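Local coordinates for probable dehydrogenase (Bordetella bronchiseptica, PDB 3MOI), which probably catalyses an NAD(P)-dependent oxidation or reduction as a member of the GFO/IDH/MocA oxidoreductase family, on a substrate that its fold alone does not reveal, at the interface of chains A and B. Residues are numbered along the deposited sequence; one frame, centred on the assembly and turned at random. Chains: chain A/B, Probable dehydrogenase.

Contact 1: the interface of chains A and B. Residues chain A 153, 213, 229-231; chain B 147, 149, 304, 306, 311.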
# COMPACT_ATOMS: atom_id res chain seq x y z
N TYR A 153 -3.48 7.30 -5.52
CA TYR A 153 -4.81 7.88 -5.32
C TYR A 153 -4.84 9.19 -6.12
O TYR A 153 -3.90 10.02 -6.02
CB TYR A 153 -5.08 8.18 -3.80
CG TYR A 153 -5.04 6.93 -2.95
CD1 TYR A 153 -3.88 6.21 -2.76
CD2 TYR A 153 -6.20 6.44 -2.36
CE1 TYR A 153 -3.87 5.05 -1.99
CE2 TYR A 153 -6.19 5.28 -1.60
CZ TYR A 153 -5.04 4.58 -1.44
OH TYR A 153 -5.07 3.45 -0.66
N ASN A 213 -11.86 2.29 -8.41
CA ASN A 213 -10.78 1.80 -7.52
C ASN A 213 -10.50 0.33 -7.59
O ASN A 213 -11.37 -0.50 -7.87
CB ASN A 213 -11.05 2.15 -6.07
CG ASN A 213 -12.34 1.48 -5.51
OD1 ASN A 213 -13.41 1.65 -6.04
ND2 ASN A 213 -12.20 0.75 -4.45
N VAL A 229 -2.63 -0.91 -5.67
CA VAL A 229 -3.82 -0.24 -5.21
C VAL A 229 -4.01 1.05 -5.99
O VAL A 229 -3.06 1.81 -6.18
CB VAL A 229 -3.74 0.12 -3.70
CG1 VAL A 229 -4.88 1.10 -3.31
CG2 VAL A 229 -3.77 -1.11 -2.81
N TYR A 230 -5.23 1.33 -6.40
CA TYR A 230 -5.54 2.53 -7.24
C TYR A 230 -6.91 3.03 -6.86
O TYR A 230 -7.84 2.22 -6.75
CB TYR A 230 -5.57 2.21 -8.74
CG TYR A 230 -5.67 3.46 -9.53
CD1 TYR A 230 -4.56 4.02 -10.10
CD2 TYR A 230 -6.88 4.17 -9.62
CE1 TYR A 230 -4.65 5.19 -10.79
CE2 TYR A 230 -6.96 5.31 -10.28
CZ TYR A 230 -5.82 5.84 -10.86
OH TYR A 230 -5.89 7.03 -11.55
N SER A 231 -7.04 4.34 -6.68
CA SER A 231 -8.35 4.98 -6.48
C SER A 231 -8.37 6.36 -7.15
O SER A 231 -7.38 7.12 -7.08
CB SER A 231 -8.62 5.14 -5.00
OG SER A 231 -9.87 5.72 -4.75
N MET B 147 -12.50 -0.57 0.36
CA MET B 147 -11.20 -1.17 0.47
C MET B 147 -10.39 -0.42 1.50
O MET B 147 -10.64 0.71 1.71
CB MET B 147 -10.48 -1.23 -0.89
CG MET B 147 -9.85 0.08 -1.49
SD MET B 147 -8.96 -0.16 -3.06
CE MET B 147 -8.64 1.57 -3.31
N ASN B 149 -6.21 0.26 2.86
CA ASN B 149 -4.79 0.06 2.56
C ASN B 149 -3.94 0.39 3.76
O ASN B 149 -3.92 1.49 4.19
CB ASN B 149 -4.45 0.96 1.38
CG ASN B 149 -3.05 0.74 0.83
OD1 ASN B 149 -2.38 -0.22 1.18
ND2 ASN B 149 -2.62 1.62 -0.07
N LEU B 304 -5.20 3.86 5.07
CA LEU B 304 -6.04 4.61 4.14
C LEU B 304 -7.37 3.89 3.81
O LEU B 304 -7.38 2.86 3.14
CB LEU B 304 -5.25 4.86 2.81
CG LEU B 304 -4.01 5.80 2.90
CD1 LEU B 304 -2.87 5.53 1.94
CD2 LEU B 304 -4.48 7.23 2.75
N THR B 306 -10.80 3.64 1.99
CA THR B 306 -11.46 4.34 0.96
C THR B 306 -12.95 3.98 0.93
O THR B 306 -13.37 2.83 0.69
CB THR B 306 -10.65 4.35 -0.43
OG1 THR B 306 -11.39 3.77 -1.49
CG2 THR B 306 -9.34 3.79 -0.32
N ASP B 311 -11.95 9.32 1.32
CA ASP B 311 -10.86 8.53 1.85
C ASP B 311 -10.59 9.04 3.25
O ASP B 311 -10.69 10.24 3.49
CB ASP B 311 -9.59 8.61 1.00
CG ASP B 311 -9.79 8.02 -0.41
OD1 ASP B 311 -10.70 7.16 -0.61
OD2 ASP B 311 -9.08 8.46 -1.35
O HOH W 1 -9.83 8.19 -3.92
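Strands of the GFO/IDH/MocA C-terminal domain meet face to face here, A:Tyr153 at the end of strand 145-153 reaching across to B:Asn149 on the same strand of the other subunit. The phenol hydroxyl OH of A:Tyr153 accepts a hydrogen bond of 3.1 Å from the amide ND2 of B:Asn149. The bond lies close to the amide plane, and the tyrosine ring and that amide are nearly coplanar, 12° apart. CG anti to the backbone N (chi1 -173°) points the amide of B:Asn149 at the hydroxyl. Around the ring, the methyl CG2 of B:Thr306 lies at the edge, in the plane, 3.7 Å from CE2 of A:Tyr153, while CD1 of B:Leu304 approaches CE1. The carboxylate of B:Asp311 stands nearly perpendicular to the ring, its OD2 near CD2.

B:Met147 meets A:Asn213 tip to tip. Its chain runs extended beyond CG and delivers the terminal methyl CE onto strand 225-231, 3.8 Å from CG1 of A:Val229 and 3.6 Å from the backbone O of A:Tyr230; CB of A:Ser231 and CB of A:Asn213 line the same methyl. The thioether SD receives a weak hydrogen bond from the amide ND2 of A:Asn213 at 3.6 Å. Beside the methionine, a water joins the subunits, 2.6 Å from the hydroxyl OG of A:Ser231 and 2.7 Å from the carboxylate OD2 of B:Asp311.

Contact 2: the interface of chains A and B. Residues chain A 217, 219, 225, 384, 386; chain B 198, 382-384.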
# COMPACT_ATOMS: atom_id res chain seq x y z
N MET A 217 -3.37 -8.03 -5.41
CA MET A 217 -2.15 -8.67 -5.10
C MET A 217 -1.77 -9.53 -6.30
O MET A 217 -2.51 -10.50 -6.69
CB MET A 217 -2.21 -9.54 -3.84
CG MET A 217 -0.74 -9.73 -3.31
SD MET A 217 -0.40 -10.64 -1.85
CE MET A 217 -1.96 -10.34 -1.29
N THR A 219 0.79 -12.16 -7.89
CA THR A 219 1.85 -13.10 -7.60
C THR A 219 2.84 -13.20 -8.79
O THR A 219 2.44 -13.41 -9.92
CB THR A 219 1.29 -14.48 -7.31
OG1 THR A 219 0.41 -14.38 -6.19
CG2 THR A 219 2.45 -15.47 -7.01
N CYS A 225 5.74 -11.21 -4.60
CA CYS A 225 4.45 -10.57 -4.95
C CYS A 225 4.48 -9.04 -4.99
O CYS A 225 5.31 -8.43 -4.36
CB CYS A 225 3.38 -10.96 -3.96
SG CYS A 225 3.20 -12.77 -3.83
N GLN A 384 -8.47 -15.95 -6.24
CA GLN A 384 -7.22 -15.78 -6.94
C GLN A 384 -7.28 -16.51 -8.25
O GLN A 384 -7.72 -17.63 -8.32
CB GLN A 384 -6.07 -16.34 -6.14
CG GLN A 384 -4.71 -16.28 -6.89
CD GLN A 384 -3.54 -16.32 -5.94
OE1 GLN A 384 -3.23 -15.35 -5.26
NE2 GLN A 384 -2.87 -17.42 -5.90
N GLU A 386 -5.30 -18.08 -11.40
CA GLU A 386 -3.97 -18.54 -11.87
C GLU A 386 -3.80 -18.33 -13.36
O GLU A 386 -4.68 -18.64 -14.10
CB GLU A 386 -3.83 -20.01 -11.61
CG GLU A 386 -4.02 -20.41 -10.16
CD GLU A 386 -2.90 -19.90 -9.25
OE1 GLU A 386 -1.80 -19.62 -9.78
OE2 GLU A 386 -3.14 -19.78 -8.00
N ARG B 198 -4.94 -14.01 1.27
CA ARG B 198 -3.82 -14.26 0.40
C ARG B 198 -2.62 -13.48 0.93
O ARG B 198 -2.67 -12.23 0.98
CB ARG B 198 -4.16 -13.79 -1.02
CG ARG B 198 -3.03 -13.93 -2.02
CD ARG B 198 -2.56 -15.39 -2.17
NE ARG B 198 -1.44 -15.46 -3.09
CZ ARG B 198 -0.19 -15.74 -2.74
NH1 ARG B 198 0.07 -16.03 -1.48
NH2 ARG B 198 0.80 -15.74 -3.67
N GLY B 382 1.09 -20.49 -1.72
CA GLY B 382 0.75 -19.62 -2.86
C GLY B 382 -0.74 -19.40 -3.11
O GLY B 382 -1.10 -18.72 -4.05
N ARG B 383 -1.62 -19.92 -2.25
CA ARG B 383 -3.06 -19.94 -2.59
C ARG B 383 -3.79 -19.00 -1.61
O ARG B 383 -3.36 -18.79 -0.49
CB ARG B 383 -3.63 -21.38 -2.49
CG ARG B 383 -3.27 -22.51 -3.63
CD ARG B 383 -4.48 -22.74 -4.67
NE ARG B 383 -5.39 -21.63 -4.29
CZ ARG B 383 -5.61 -20.43 -4.90
NH1 ARG B 383 -5.16 -20.09 -6.15
NH2 ARG B 383 -6.37 -19.62 -4.23
N GLN B 384 -4.86 -18.37 -2.08
CA GLN B 384 -5.80 -17.72 -1.18
C GLN B 384 -6.42 -18.77 -0.29
O GLN B 384 -6.83 -19.81 -0.75
CB GLN B 384 -6.89 -17.03 -1.94
CG GLN B 384 -7.99 -16.42 -1.03
CD GLN B 384 -8.75 -15.31 -1.72
OE1 GLN B 384 -8.25 -14.21 -1.90
NE2 GLN B 384 -9.95 -15.59 -2.10
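B:Arg198, on strand 194-202 of the C-terminal domain, lays its guanidinium between A:Thr219 of strand 213-220 and A:Gln384 of the C-terminal tail, and hydrogen bonds join it to both. Its NE gives one to the amide oxygen OE1 of A:Gln384 at 2.8 Å, arriving on a lone pair in the carbonyl plane. Farther along the same group, NH2 donates to the hydroxyl OG1 of A:Thr219 at 2.9 Å, with the oxygen tilted somewhat from the guanidinium plane. A bend at chi2 (60°) turns the arginine chain so that these two donors face chain A. The other end of the A:Gln384 amide is used as well: NE2 donates to the backbone O of B:Gly382 at 2.9 Å. The bonds at both ends would hold the amide in one orientation.

Charge pairing lies farther out on the tail. The guanidinium NH1 of B:Arg383 forms a salt bridge with the carboxylate OE2 of A:Glu386 at 2.8 Å, the two planes nearly perpendicular and the N-H pointing elsewhere, so the attraction is mainly electrostatic. Within chain A, OE2 also accepts a hydrogen bond from NE2 of A:Gln384, on its syn side but well out of the carboxylate plane, which ties the carboxylate to the amide.

Apolar contact comes from A:Met217, whose side chain crosses B:Arg198 at about a right angle and sets its methyl CE 3.8 Å from the arginine CG.

A carbonyl-over-guanidinium contact lies inside chain B: the same backbone O of B:Gly382 that accepts from A:Gln384 sits over the centre of one face of B:Arg198, 3.3 Å above the plane.

About 20 Å separates the centres of contact 1 and contact 2, yet both draw on strands 213-220 and 225-231 of chain A: A:Asn213 and A:Val229 serve contact 1, A:Met217, A:Thr219 and A:Cys225 contact 2. The sheet surface thus spans both, contact 1 through a mix of methyl and ring contacts with a few polar bonds, contact 2 mainly through hydrogen bonds and a salt bridge, where the C-terminal tail joins in. Two-fold symmetry repeats each contact with the chains exchanged. An extended, sheet-mediated interface would suit a stable dimer, although the structure alone does not show the oligomeric state in solution.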